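Local coordinates for protein lantibiotic dehydratase (Microbispora corallina, PDB 5EHK) that acts as a tRNA-dependent lantibiotic dehydratase in NAI-107 biosynthesis, probably using glutamyl-tRNA to activate and dehydrate serine and threonine residues of the precursor peptide, at residues Pro494-Asn499 / Ala797-His802; Glu618-Val623 / Gly656-Arg661; Ala553-Arg558 / Pro586-Arg591; Arg7-Phe12 / His531-Thr536; Pro398-Met403 / Pro452-Arg457. One frame throughout, in Å; residues are numbered along the deposited sequence.

Contact 1 (Pro494-Asn499 / Ala797-His802); sequences PADLPN and AARPPH
Ala798 is the first residue of 797-802 to meet the other loop: its methyl faces the short 3-10 turn at 494-496, with Ala798 CB 4.0 Å from Ala495 CB and 3.6 Å from Ala495 O. This is a small apolar touch beside a largely polar contact. The next residue, Arg799, does most of the work. Its CG stands anti to the carbonyl carbon (chi1 -76°), and the chain then runs fully extended to NE, carrying the guanidinium to the turn. There Arg799 NH2 donates to Asp496 OD1 at 2.8 Å, a bent bond and a salt bridge on the syn side of the carboxylate. The planes of the two groups are nearly parallel, 11° apart, but not the same, and Asp496 OD1 lies 23° off the guanidinium plane. The other terminal nitrogen, Arg799 NH1, comes to 3.3 Å from Ala495 O. Beyond the two loops, Arg799 NE pairs with Glu618, and Asp496 OD2 has a long, weak ion pair with Arg401. A buried guanidinium shared between the carboxylates of Asp496 and Glu618 implies that its positive charge is probably well balanced, and that the two loops are joined mainly by electrostatics.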
# COMPACT_ATOMS: atom_id res chain seq x y z
N PRO A 494 9.88 12.77 -27.83
CA PRO A 494 9.62 12.06 -29.10
C PRO A 494 10.23 10.65 -29.18
O PRO A 494 9.70 9.81 -29.90
CB PRO A 494 10.22 13.02 -30.15
CG PRO A 494 11.14 13.91 -29.38
CD PRO A 494 10.50 14.08 -28.05
N ALA A 495 11.30 10.38 -28.44
CA ALA A 495 11.89 9.05 -28.41
C ALA A 495 10.97 8.00 -27.80
O ALA A 495 11.20 6.81 -27.95
CB ALA A 495 13.20 9.07 -27.66
N ASP A 496 9.95 8.46 -27.09
CA ASP A 496 9.04 7.57 -26.37
C ASP A 496 7.78 7.27 -27.17
O ASP A 496 6.86 6.60 -26.69
CB ASP A 496 8.65 8.18 -25.02
CG ASP A 496 9.83 8.27 -24.06
OD1 ASP A 496 10.88 7.66 -24.36
OD2 ASP A 496 9.70 8.95 -23.00
N LEU A 497 7.72 7.79 -28.39
CA LEU A 497 6.53 7.59 -29.18
C LEU A 497 6.35 6.11 -29.46
O LEU A 497 7.29 5.42 -29.80
CB LEU A 497 6.60 8.38 -30.49
CG LEU A 497 6.38 9.90 -30.41
CD1 LEU A 497 6.85 10.51 -31.70
CD2 LEU A 497 4.92 10.22 -30.16
N PRO A 498 5.12 5.63 -29.32
CA PRO A 498 4.85 4.21 -29.55
C PRO A 498 4.91 3.89 -31.03
O PRO A 498 4.77 4.81 -31.85
CB PRO A 498 3.42 4.06 -29.07
CG PRO A 498 2.81 5.40 -29.35
CD PRO A 498 3.89 6.39 -29.05
N ASN A 499 5.08 2.62 -31.37
CA ASN A 499 5.03 2.16 -32.77
C ASN A 499 3.68 2.40 -33.42
O ASN A 499 3.61 2.95 -34.51
CB ASN A 499 5.38 0.68 -32.89
CG ASN A 499 6.71 0.33 -32.25
OD1 ASN A 499 7.69 1.08 -32.35
ND2 ASN A 499 6.76 -0.83 -31.62
N ALA A 797 13.81 3.62 -35.32
CA ALA A 797 13.81 3.09 -33.96
C ALA A 797 14.72 3.91 -33.08
O ALA A 797 15.92 4.05 -33.36
CB ALA A 797 14.24 1.63 -33.93
N ALA A 798 14.15 4.46 -32.00
CA ALA A 798 14.85 5.44 -31.19
C ALA A 798 15.92 4.82 -30.29
O ALA A 798 16.88 5.48 -29.89
CB ALA A 798 13.86 6.22 -30.36
N ARG A 799 15.75 3.55 -29.99
CA ARG A 799 16.56 2.88 -28.98
C ARG A 799 17.48 1.78 -29.51
O ARG A 799 17.08 0.90 -30.29
CB ARG A 799 15.66 2.32 -27.87
CG ARG A 799 15.16 3.37 -26.92
CD ARG A 799 14.26 2.75 -25.88
NE ARG A 799 13.82 3.74 -24.91
CZ ARG A 799 12.70 4.42 -25.05
NH1 ARG A 799 11.93 4.20 -26.10
NH2 ARG A 799 12.34 5.31 -24.14
N PRO A 800 18.73 1.82 -29.05
CA PRO A 800 19.72 0.77 -29.33
C PRO A 800 19.23 -0.49 -28.66
O PRO A 800 18.52 -0.37 -27.66
CB PRO A 800 20.96 1.24 -28.58
CG PRO A 800 20.69 2.67 -28.22
CD PRO A 800 19.22 2.81 -28.09
N PRO A 801 19.60 -1.67 -29.18
CA PRO A 801 19.28 -2.89 -28.43
C PRO A 801 20.08 -2.96 -27.18
O PRO A 801 21.07 -2.26 -27.00
CB PRO A 801 19.74 -4.02 -29.36
CG PRO A 801 20.73 -3.41 -30.25
CD PRO A 801 20.25 -1.98 -30.47
N HIS A 802 19.63 -3.81 -26.27
CA HIS A 802 20.37 -4.07 -25.07
C HIS A 802 20.65 -5.51 -25.11
O HIS A 802 19.82 -6.31 -24.67
CB HIS A 802 19.51 -3.81 -23.83
CG HIS A 802 20.17 -4.25 -22.56
ND1 HIS A 802 19.91 -5.47 -21.98
CD2 HIS A 802 21.10 -3.65 -21.78
CE1 HIS A 802 20.63 -5.60 -20.89
NE2 HIS A 802 21.36 -4.51 -20.74
O HOH W 1 12.51 3.64 -28.38

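Contact 2 (Glu618-Val623 / Gly656-Arg661); sequences ERLCLV and GLEGQR
A type II beta turn, Leu657 to Gln660, follows helix 647-656, and its central pair, Glu658 and Gly659, meets Arg619 and Leu620 at the start of strand 620-624, one of the strands of a seven-stranded mixed sheet. The contact is wholly buried. Glu658 supplies its polar link: OE1 of Glu658 accepts the backbone N-H of Leu620 at 2.9 Å, using the anti side of the carboxylate and lying somewhat off its plane. CB and CG of Glu658 lie against the strand, each 3.6 Å from Leu620 O, and a bend at chi2 (-70°) turns the carboxylate to the amide of the same leucine. The second oxygen, OE2, forms a salt bridge with Arg407, so each oxygen of the buried carboxylate has a partner. Arg619 sends its guanidinium away to a salt bridge with Glu630 on strand 629-634; what it offers the turn is the aliphatic part of its chain. Gly659 has a positive phi (75°), as expected at the third position of a type II turn. The side chain of Leu620 also packs on Leu655 and on helix 407-417. Where the arginine chain passes the turn, Arg619 CD lies 4.2 Å from Gly659 CA.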
# COMPACT_ATOMS: atom_id res chain seq x y z
N GLU A 618 15.87 1.45 -17.51
CA GLU A 618 14.57 1.94 -17.97
C GLU A 618 13.51 0.88 -18.28
O GLU A 618 12.34 1.06 -17.94
CB GLU A 618 14.80 2.82 -19.19
CG GLU A 618 13.66 2.81 -20.22
CD GLU A 618 13.96 3.73 -21.40
OE1 GLU A 618 13.63 4.95 -21.31
OE2 GLU A 618 14.54 3.24 -22.41
N ARG A 619 13.90 -0.23 -18.90
CA ARG A 619 12.94 -1.21 -19.42
C ARG A 619 13.40 -2.65 -19.24
O ARG A 619 14.59 -2.93 -19.07
CB ARG A 619 12.69 -0.94 -20.92
CG ARG A 619 13.99 -0.71 -21.67
CD ARG A 619 13.81 -0.32 -23.12
NE ARG A 619 14.13 -1.44 -24.00
CZ ARG A 619 15.27 -1.56 -24.67
NH1 ARG A 619 16.20 -0.62 -24.58
NH2 ARG A 619 15.47 -2.63 -25.43
N LEU A 620 12.45 -3.58 -19.28
CA LEU A 620 12.74 -4.97 -19.49
C LEU A 620 12.85 -5.13 -20.98
O LEU A 620 12.35 -4.30 -21.71
CB LEU A 620 11.58 -5.83 -19.00
CG LEU A 620 11.47 -5.97 -17.49
CD1 LEU A 620 10.15 -6.63 -17.12
CD2 LEU A 620 12.66 -6.78 -17.03
N CYS A 621 13.47 -6.20 -21.45
CA CYS A 621 13.45 -6.45 -22.90
C CYS A 621 13.62 -7.89 -23.31
O CYS A 621 14.41 -8.63 -22.73
CB CYS A 621 14.49 -5.62 -23.61
SG CYS A 621 16.03 -5.73 -22.81
N LEU A 622 12.85 -8.26 -24.33
CA LEU A 622 12.83 -9.62 -24.87
C LEU A 622 14.03 -9.84 -25.80
O LEU A 622 14.34 -8.98 -26.62
CB LEU A 622 11.55 -9.81 -25.66
CG LEU A 622 11.26 -11.24 -26.05
CD1 LEU A 622 11.18 -12.08 -24.79
CD2 LEU A 622 9.96 -11.18 -26.76
N VAL A 623 14.71 -10.97 -25.65
CA VAL A 623 15.91 -11.23 -26.43
C VAL A 623 15.84 -12.60 -27.05
O VAL A 623 15.51 -13.56 -26.36
CB VAL A 623 17.19 -11.13 -25.56
CG1 VAL A 623 18.40 -11.52 -26.34
CG2 VAL A 623 17.35 -9.74 -25.07
N GLY A 656 6.48 -6.38 -25.45
CA GLY A 656 6.48 -5.70 -26.71
C GLY A 656 6.22 -4.22 -26.54
O GLY A 656 6.73 -3.42 -27.33
N LEU A 657 5.46 -3.84 -25.51
CA LEU A 657 5.15 -2.42 -25.31
C LEU A 657 6.15 -1.70 -24.39
O LEU A 657 6.01 -0.50 -24.13
CB LEU A 657 3.72 -2.24 -24.83
CG LEU A 657 2.66 -2.80 -25.78
CD1 LEU A 657 1.29 -2.81 -25.12
CD2 LEU A 657 2.62 -2.01 -27.14
N GLU A 658 7.17 -2.43 -23.93
CA GLU A 658 8.22 -1.82 -23.12
C GLU A 658 8.92 -0.70 -23.92
O GLU A 658 9.00 -0.76 -25.15
CB GLU A 658 9.23 -2.87 -22.63
CG GLU A 658 8.77 -3.72 -21.42
CD GLU A 658 8.70 -2.93 -20.11
OE1 GLU A 658 9.78 -2.53 -19.59
OE2 GLU A 658 7.56 -2.73 -19.58
N GLY A 659 9.37 0.32 -23.22
CA GLY A 659 10.10 1.41 -23.83
C GLY A 659 9.21 2.35 -24.61
O GLY A 659 9.69 3.32 -25.18
N GLN A 660 7.92 2.08 -24.66
CA GLN A 660 7.01 2.97 -25.34
C GLN A 660 6.04 3.68 -24.37
O GLN A 660 5.37 3.03 -23.56
CB GLN A 660 6.19 2.18 -26.35
CG GLN A 660 7.00 1.29 -27.28
CD GLN A 660 6.10 0.62 -28.29
OE1 GLN A 660 5.41 1.28 -29.02
NE2 GLN A 660 6.02 -0.71 -28.25
N ARG A 661 5.95 5.00 -24.46
CA ARG A 661 4.94 5.72 -23.70
C ARG A 661 3.53 5.56 -24.30
O ARG A 661 3.30 5.89 -25.45
CB ARG A 661 5.33 7.19 -23.58
CG ARG A 661 4.28 8.05 -22.92
CD ARG A 661 4.84 9.39 -22.54
NE ARG A 661 3.91 10.13 -21.69
CZ ARG A 661 4.22 11.23 -21.01
NH1 ARG A 661 5.45 11.75 -21.06
NH2 ARG A 661 3.29 11.80 -20.27

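Contact 3 (Ala553-Arg558 / Pro586-Arg591); sequences ARQAGR and PSYSGR
Gln555 OE1, on the last full turn of helix 545-556, is gripped from two directions: His532 NE2 bonds to it, and a water donates to it. The same water accepts the backbone N-H of Tyr588, 3.1 Å from Tyr588 N, and so bridges the helix to loop 586-591. The rest of the Gln555 side chain lies against the tyrosine. Its chain is extended beyond CG, and the ring of Tyr588 presents an edge to the amide, with Tyr588 CD2 3.7 Å from Gln555 NE2 and the two planes nearly perpendicular at 86°. Closer to the backbones, Gln555 CB rests 3.8 Å from Tyr588 CB, and the next residue, Ala556, makes a CA-H...O contact, Ala556 CA to Tyr588 O at 3.3 Å. Past the end of the helix, Arg558 takes the conformation in which CG sits between the backbone N and the carbonyl carbon (chi1 75°); from there its chain runs straight out to NE. That nitrogen donates to Ser589 OG at 3.1 Å, in the guanidinium plane and almost straight at 170°. NH2 of the same group, on the same edge as NE, is held by the carbonyl of Val632. Asp569 in turn fixes the loop by accepting from Ser587 OG and Ser589 N. The whole is a helix C-terminal end docked by side chains on the loop that leads into strand 591-595, a strand lying parallel beside 566-572 in the mixed sheet.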
# COMPACT_ATOMS: atom_id res chain seq x y z
N ALA A 553 0.13 -5.33 -45.68
CA ALA A 553 1.35 -4.75 -46.22
C ALA A 553 2.03 -3.83 -45.21
O ALA A 553 3.26 -3.78 -45.11
CB ALA A 553 1.06 -4.01 -47.50
N ARG A 554 1.22 -3.06 -44.51
CA ARG A 554 1.69 -2.14 -43.48
C ARG A 554 2.27 -2.89 -42.26
O ARG A 554 3.33 -2.52 -41.73
CB ARG A 554 0.55 -1.24 -43.07
CG ARG A 554 0.05 -0.44 -44.21
CD ARG A 554 -0.98 0.51 -43.72
NE ARG A 554 -1.16 1.66 -44.60
CZ ARG A 554 -0.24 2.60 -44.79
NH1 ARG A 554 0.96 2.52 -44.19
NH2 ARG A 554 -0.52 3.62 -45.59
N GLN A 555 1.56 -3.92 -41.83
CA GLN A 555 2.02 -4.73 -40.71
C GLN A 555 3.29 -5.49 -41.08
O GLN A 555 4.18 -5.67 -40.24
CB GLN A 555 0.91 -5.67 -40.20
CG GLN A 555 -0.21 -4.97 -39.44
CD GLN A 555 -1.27 -5.95 -38.97
OE1 GLN A 555 -1.07 -6.66 -37.98
NE2 GLN A 555 -2.40 -6.00 -39.66
N ALA A 556 3.39 -5.91 -42.34
CA ALA A 556 4.59 -6.57 -42.82
C ALA A 556 5.81 -5.69 -42.63
O ALA A 556 6.93 -6.18 -42.48
CB ALA A 556 4.43 -6.95 -44.29
N GLY A 557 5.59 -4.38 -42.67
CA GLY A 557 6.65 -3.42 -42.46
C GLY A 557 6.39 -2.51 -41.28
O GLY A 557 6.77 -1.35 -41.31
N ARG A 558 5.75 -3.03 -40.24
CA ARG A 558 5.42 -2.24 -39.05
C ARG A 558 6.64 -1.57 -38.42
O ARG A 558 7.76 -2.04 -38.54
CB ARG A 558 4.62 -3.06 -38.02
CG ARG A 558 5.36 -4.13 -37.16
CD ARG A 558 4.30 -5.04 -36.50
NE ARG A 558 4.85 -6.10 -35.67
CZ ARG A 558 5.29 -5.91 -34.43
NH1 ARG A 558 5.25 -4.70 -33.89
NH2 ARG A 558 5.81 -6.92 -33.74
N PRO A 586 -4.67 -13.05 -38.44
CA PRO A 586 -3.43 -13.43 -39.12
C PRO A 586 -2.19 -12.73 -38.57
O PRO A 586 -2.26 -11.63 -38.02
CB PRO A 586 -3.69 -13.00 -40.56
CG PRO A 586 -4.64 -11.86 -40.46
CD PRO A 586 -5.48 -12.11 -39.23
N SER A 587 -1.05 -13.36 -38.80
CA SER A 587 0.21 -12.80 -38.39
C SER A 587 0.95 -12.35 -39.64
O SER A 587 1.06 -13.11 -40.61
CB SER A 587 1.00 -13.86 -37.64
OG SER A 587 2.38 -13.58 -37.64
N TYR A 588 1.45 -11.10 -39.62
CA TYR A 588 2.08 -10.50 -40.78
C TYR A 588 3.50 -10.03 -40.50
O TYR A 588 4.19 -9.52 -41.38
CB TYR A 588 1.28 -9.31 -41.31
CG TYR A 588 -0.07 -9.68 -41.88
CD1 TYR A 588 -0.19 -10.63 -42.91
CD2 TYR A 588 -1.23 -9.07 -41.41
CE1 TYR A 588 -1.44 -10.98 -43.43
CE2 TYR A 588 -2.48 -9.40 -41.93
CZ TYR A 588 -2.58 -10.35 -42.95
OH TYR A 588 -3.82 -10.67 -43.47
N SER A 589 3.94 -10.14 -39.25
CA SER A 589 5.35 -9.92 -38.98
C SER A 589 6.06 -11.12 -39.61
O SER A 589 5.41 -12.10 -40.03
CB SER A 589 5.58 -9.85 -37.46
OG SER A 589 4.64 -8.97 -36.85
N GLY A 590 7.37 -11.09 -39.69
CA GLY A 590 8.04 -12.30 -40.16
C GLY A 590 7.83 -13.59 -39.35
O GLY A 590 8.11 -14.69 -39.84
N ARG A 591 7.39 -13.45 -38.10
CA ARG A 591 7.47 -14.55 -37.12
C ARG A 591 6.22 -14.71 -36.27
O ARG A 591 5.48 -13.74 -36.01
CB ARG A 591 8.63 -14.30 -36.16
CG ARG A 591 9.97 -14.11 -36.83
CD ARG A 591 10.53 -15.43 -37.29
NE ARG A 591 11.84 -15.22 -37.90
CZ ARG A 591 12.01 -15.01 -39.20
NH1 ARG A 591 10.93 -15.01 -39.99
NH2 ARG A 591 13.23 -14.82 -39.71
O HOH W 2 0.15 -8.83 -37.88

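Contact 4 (Arg7-Phe12 / His531-Thr536); sequences RAWDVF and HHAGAT
The indole of Trp9 packs on Ala533 and Gly534, the two central residues of a type II beta turn running from His532 to Ala535; Trp9 itself sits at the break in strand 6-17, between the pieces at 7-8 and 11-12. Its conformation explains the reach. CG stands anti to the carbonyl carbon and beside the backbone N (chi1 -81°), and chi2 is close to zero (8°), which brings CD1 over CA and turns the six-membered ring away from its own backbone, to the turn. That part does the touching: Trp9 CZ2 is 3.5 Å from Ala533 CB, and Trp9 CE2 is 3.8 Å from the same methyl. The approach is oblique to the ring, and the contact is apolar. At Gly534, phi of 112° is a value that suits glycine. The turn is closed by Ala535 N bonding to His532 O at 3.1 Å. The indole is held from outside as well: its N-H goes to Glu791 on strand 785-792, and Arg554 of helix 545-556 makes a cation-pi contact with it. Glu502 accepts the N-H of Gly534, the amide beside which the ring ends, with Trp9 CH2 3.8 Å from Gly534 N.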
# COMPACT_ATOMS: atom_id res chain seq x y z
N ARG A 7 0.73 9.50 -37.98
CA ARG A 7 0.12 9.55 -39.30
C ARG A 7 -0.89 8.40 -39.36
O ARG A 7 -0.53 7.26 -39.09
CB ARG A 7 1.19 9.34 -40.38
CG ARG A 7 0.66 9.21 -41.82
CD ARG A 7 1.72 8.64 -42.81
NE ARG A 7 2.97 9.39 -42.82
CZ ARG A 7 3.24 10.41 -43.63
NH1 ARG A 7 2.32 10.81 -44.50
NH2 ARG A 7 4.41 11.05 -43.55
N ALA A 8 -2.13 8.68 -39.73
CA ALA A 8 -3.14 7.62 -39.89
C ALA A 8 -2.93 6.82 -41.17
O ALA A 8 -2.29 7.29 -42.12
CB ALA A 8 -4.55 8.20 -39.86
N TRP A 9 -3.43 5.60 -41.18
CA TRP A 9 -3.43 4.74 -42.37
C TRP A 9 -4.33 5.30 -43.46
O TRP A 9 -5.22 6.09 -43.17
CB TRP A 9 -3.95 3.35 -42.01
CG TRP A 9 -2.98 2.43 -41.38
CD1 TRP A 9 -1.72 2.71 -40.93
CD2 TRP A 9 -3.20 1.04 -41.12
NE1 TRP A 9 -1.13 1.57 -40.43
CE2 TRP A 9 -2.03 0.54 -40.52
CE3 TRP A 9 -4.26 0.18 -41.35
CZ2 TRP A 9 -1.90 -0.78 -40.14
CZ3 TRP A 9 -4.14 -1.14 -40.98
CH2 TRP A 9 -2.96 -1.61 -40.37
N ASP A 10 -4.14 4.86 -44.70
CA ASP A 10 -5.04 5.29 -45.77
C ASP A 10 -6.42 4.69 -45.55
O ASP A 10 -7.42 5.39 -45.68
CB ASP A 10 -4.56 4.81 -47.14
CG ASP A 10 -3.34 5.55 -47.64
OD1 ASP A 10 -3.03 6.63 -47.10
OD2 ASP A 10 -2.72 5.04 -48.60
N VAL A 11 -6.47 3.40 -45.23
CA VAL A 11 -7.74 2.71 -45.06
C VAL A 11 -8.08 2.61 -43.59
O VAL A 11 -7.20 2.78 -42.74
CB VAL A 11 -7.73 1.29 -45.64
CG1 VAL A 11 -7.39 1.33 -47.11
CG2 VAL A 11 -6.76 0.41 -44.88
N PHE A 12 -9.35 2.34 -43.31
CA PHE A 12 -9.82 2.17 -41.95
C PHE A 12 -11.02 1.26 -41.95
O PHE A 12 -11.58 1.02 -43.00
CB PHE A 12 -10.13 3.52 -41.28
CG PHE A 12 -11.05 4.42 -42.07
CD1 PHE A 12 -12.40 4.10 -42.23
CD2 PHE A 12 -10.58 5.61 -42.61
CE1 PHE A 12 -13.24 4.93 -42.94
CE2 PHE A 12 -11.42 6.44 -43.31
CZ PHE A 12 -12.75 6.09 -43.48
N HIS A 531 -3.01 -0.99 -28.93
CA HIS A 531 -1.67 -0.47 -29.07
C HIS A 531 -0.97 -1.03 -30.30
O HIS A 531 0.24 -0.89 -30.47
CB HIS A 531 -0.87 -0.75 -27.81
CG HIS A 531 -1.35 0.05 -26.64
ND1 HIS A 531 -1.26 1.43 -26.59
CD2 HIS A 531 -1.96 -0.32 -25.49
CE1 HIS A 531 -1.78 1.87 -25.46
NE2 HIS A 531 -2.22 0.83 -24.78
N HIS A 532 -1.77 -1.61 -31.20
CA HIS A 532 -1.24 -2.20 -32.43
C HIS A 532 -2.05 -1.85 -33.68
O HIS A 532 -3.23 -2.17 -33.78
CB HIS A 532 -1.21 -3.71 -32.30
CG HIS A 532 -0.65 -4.41 -33.49
ND1 HIS A 532 0.71 -4.51 -33.72
CD2 HIS A 532 -1.25 -5.00 -34.55
CE1 HIS A 532 0.92 -5.17 -34.84
NE2 HIS A 532 -0.25 -5.47 -35.37
N ALA A 533 -1.43 -1.17 -34.63
CA ALA A 533 -2.11 -0.90 -35.92
C ALA A 533 -2.52 -2.20 -36.61
O ALA A 533 -1.65 -3.00 -36.97
CB ALA A 533 -1.20 -0.11 -36.82
N GLY A 534 -3.82 -2.46 -36.73
CA GLY A 534 -4.26 -3.71 -37.34
C GLY A 534 -4.96 -4.70 -36.40
O GLY A 534 -5.62 -5.65 -36.85
N ALA A 535 -4.83 -4.48 -35.09
CA ALA A 535 -5.37 -5.42 -34.12
C ALA A 535 -6.88 -5.53 -34.23
O ALA A 535 -7.42 -6.64 -34.22
CB ALA A 535 -4.97 -5.01 -32.71
N THR A 536 -7.56 -4.38 -34.33
CA THR A 536 -9.01 -4.39 -34.38
C THR A 536 -9.52 -4.98 -35.70
O THR A 536 -10.54 -5.65 -35.74
CB THR A 536 -9.60 -2.97 -34.20
OG1 THR A 536 -9.20 -2.44 -32.93
CG2 THR A 536 -11.14 -3.01 -34.24

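Contact 5 (Pro398-Met403 / Pro452-Arg457); sequences PPRRGM and PQEEPR
Arg400 and Glu454 reach for each other from opposite directions, each side chain leaving its own loop and meeting the other only at its charged end. Glu454 OE2 arrives at the edge of the Arg400 guanidinium, near its plane, whereas the carboxylate as a whole is turned steeply against that plane, by 72°. One nitrogen therefore faces one oxygen, in place of a paired, two-bond arrangement. Arg400 NH2 lies 3.4 Å from Glu454 OE2, a salt bridge whose hydrogen bond is weak. Two torsions put the guanidinium there: CG of Arg400 is anti to the backbone N (chi1 -172°), which aims the chain at 452-457, and a bend at chi3 (-40°) swings the end group round. Glu454 answers with a chain extended beyond CG. Its other oxygen, OE1, has a long, weak ion pair with Arg404, so each oxygen of the carboxylate has an arginine near it. As a surface contact made by a single long bond, it is likely to be a modest tie. Just before Arg400, Pro399 is the centre of an inverse gamma turn. Next to Glu454, Glu455 packs on Pro456, and Pro456 on Arg458, of the second subunit. Within the chain, the link joins the loop between helices 380-395 and 407-417 to the one between strand 423-424 and helix 460-471, with Arg400 also lying against Arg407 of helix 407-417.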
# COMPACT_ATOMS: atom_id res chain seq x y z
N PRO A 398 0.24 9.28 -18.93
CA PRO A 398 1.16 9.13 -17.77
C PRO A 398 2.66 9.11 -18.14
O PRO A 398 3.05 8.57 -19.17
CB PRO A 398 0.75 7.79 -17.17
CG PRO A 398 -0.69 7.55 -17.66
CD PRO A 398 -0.76 8.20 -19.00
N PRO A 399 3.51 9.70 -17.29
CA PRO A 399 4.96 9.79 -17.55
C PRO A 399 5.66 8.46 -17.23
O PRO A 399 6.43 8.33 -16.28
CB PRO A 399 5.41 10.90 -16.60
CG PRO A 399 4.47 10.79 -15.46
CD PRO A 399 3.14 10.37 -16.04
N ARG A 400 5.38 7.49 -18.08
CA ARG A 400 5.72 6.10 -17.83
C ARG A 400 6.15 5.47 -19.17
O ARG A 400 5.69 5.90 -20.23
CB ARG A 400 4.45 5.42 -17.29
CG ARG A 400 4.64 4.02 -16.81
CD ARG A 400 3.34 3.25 -16.76
NE ARG A 400 2.22 4.04 -16.27
CZ ARG A 400 2.07 4.42 -15.01
NH1 ARG A 400 2.99 4.08 -14.11
NH2 ARG A 400 1.01 5.14 -14.64
N ARG A 401 7.04 4.48 -19.16
CA ARG A 401 7.26 3.66 -20.37
C ARG A 401 6.78 2.22 -20.15
O ARG A 401 7.06 1.61 -19.12
CB ARG A 401 8.73 3.71 -20.82
CG ARG A 401 9.06 4.96 -21.65
CD ARG A 401 10.39 5.64 -21.22
NE ARG A 401 10.32 6.01 -19.81
CZ ARG A 401 9.53 6.98 -19.33
NH1 ARG A 401 8.76 7.68 -20.17
NH2 ARG A 401 9.49 7.26 -18.02
N GLY A 402 6.03 1.68 -21.10
CA GLY A 402 5.51 0.34 -20.93
C GLY A 402 4.26 0.28 -20.09
O GLY A 402 3.86 1.27 -19.51
N MET A 403 3.62 -0.88 -20.04
CA MET A 403 2.50 -1.13 -19.15
C MET A 403 2.87 -0.93 -17.66
O MET A 403 3.98 -1.24 -17.22
CB MET A 403 2.01 -2.56 -19.33
CG MET A 403 1.47 -2.88 -20.68
SD MET A 403 -0.17 -2.17 -20.94
CE MET A 403 -1.19 -3.46 -20.20
N PRO A 452 1.18 -0.50 -4.07
CA PRO A 452 0.15 0.49 -3.76
C PRO A 452 -0.81 0.71 -4.94
O PRO A 452 -0.38 0.83 -6.09
CB PRO A 452 0.97 1.77 -3.49
CG PRO A 452 2.33 1.28 -3.07
CD PRO A 452 2.55 0.00 -3.84
N GLN A 453 -2.10 0.74 -4.65
CA GLN A 453 -3.12 1.00 -5.66
C GLN A 453 -2.92 2.42 -6.22
O GLN A 453 -2.26 3.25 -5.59
CB GLN A 453 -4.52 0.84 -5.06
CG GLN A 453 -5.69 0.99 -6.04
CD GLN A 453 -5.77 -0.15 -7.05
OE1 GLN A 453 -5.14 -0.10 -8.11
NE2 GLN A 453 -6.61 -1.14 -6.76
N GLU A 454 -3.41 2.69 -7.42
CA GLU A 454 -3.26 4.04 -7.96
C GLU A 454 -4.47 4.90 -7.56
O GLU A 454 -5.63 4.50 -7.77
CB GLU A 454 -3.06 3.99 -9.48
CG GLU A 454 -2.15 5.10 -10.02
CD GLU A 454 -1.93 5.03 -11.54
OE1 GLU A 454 -2.64 4.26 -12.24
OE2 GLU A 454 -1.04 5.74 -12.04
N GLU A 455 -4.21 6.06 -6.96
CA GLU A 455 -5.27 7.01 -6.62
C GLU A 455 -5.89 7.61 -7.88
O GLU A 455 -5.17 7.98 -8.81
CB GLU A 455 -4.71 8.15 -5.75
CG GLU A 455 -4.66 7.87 -4.25
CD GLU A 455 -4.25 9.10 -3.44
OE1 GLU A 455 -3.85 8.94 -2.26
OE2 GLU A 455 -4.30 10.22 -3.99
N PRO A 456 -7.22 7.72 -7.92
CA PRO A 456 -7.85 8.50 -9.00
C PRO A 456 -7.23 9.88 -8.99
O PRO A 456 -6.95 10.42 -7.91
CB PRO A 456 -9.32 8.55 -8.59
CG PRO A 456 -9.52 7.37 -7.74
CD PRO A 456 -8.22 7.14 -7.01
N ARG A 457 -6.97 10.43 -10.17
CA ARG A 457 -6.19 11.66 -10.27
C ARG A 457 -6.90 12.83 -9.61
O ARG A 457 -8.12 12.85 -9.48
CB ARG A 457 -5.93 11.98 -11.74
CG ARG A 457 -5.01 13.16 -11.95
CD ARG A 457 -5.02 13.59 -13.37
NE ARG A 457 -4.00 14.60 -13.62
CZ ARG A 457 -3.73 15.06 -14.83
NH1 ARG A 457 -4.41 14.59 -15.87
NH2 ARG A 457 -2.80 15.99 -15.00

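From the N terminus, strand 6-17 opens contact 4, whose long loop closes only at 531-536. Contact 5 opens and closes within that loop, joining the segments on either side of helix 407-417. Segment 494-499 opens contact 1 before contact 4 has closed, so these two cross; contact 1 ends at 797-802. Inside its span lie contact 3 and then contact 2, in series, both involving elements next to or in the seven-stranded mixed sheet. In space, contacts 3 and 4 meet through helix 545-556, about 12 Å between centres. Contacts 1, 2 and 5 meet round 656-661, drawing loops 398-403, 494-499 and 797-802 together, and the side chains of Leu657 and His531 join contact 2 to contact 4.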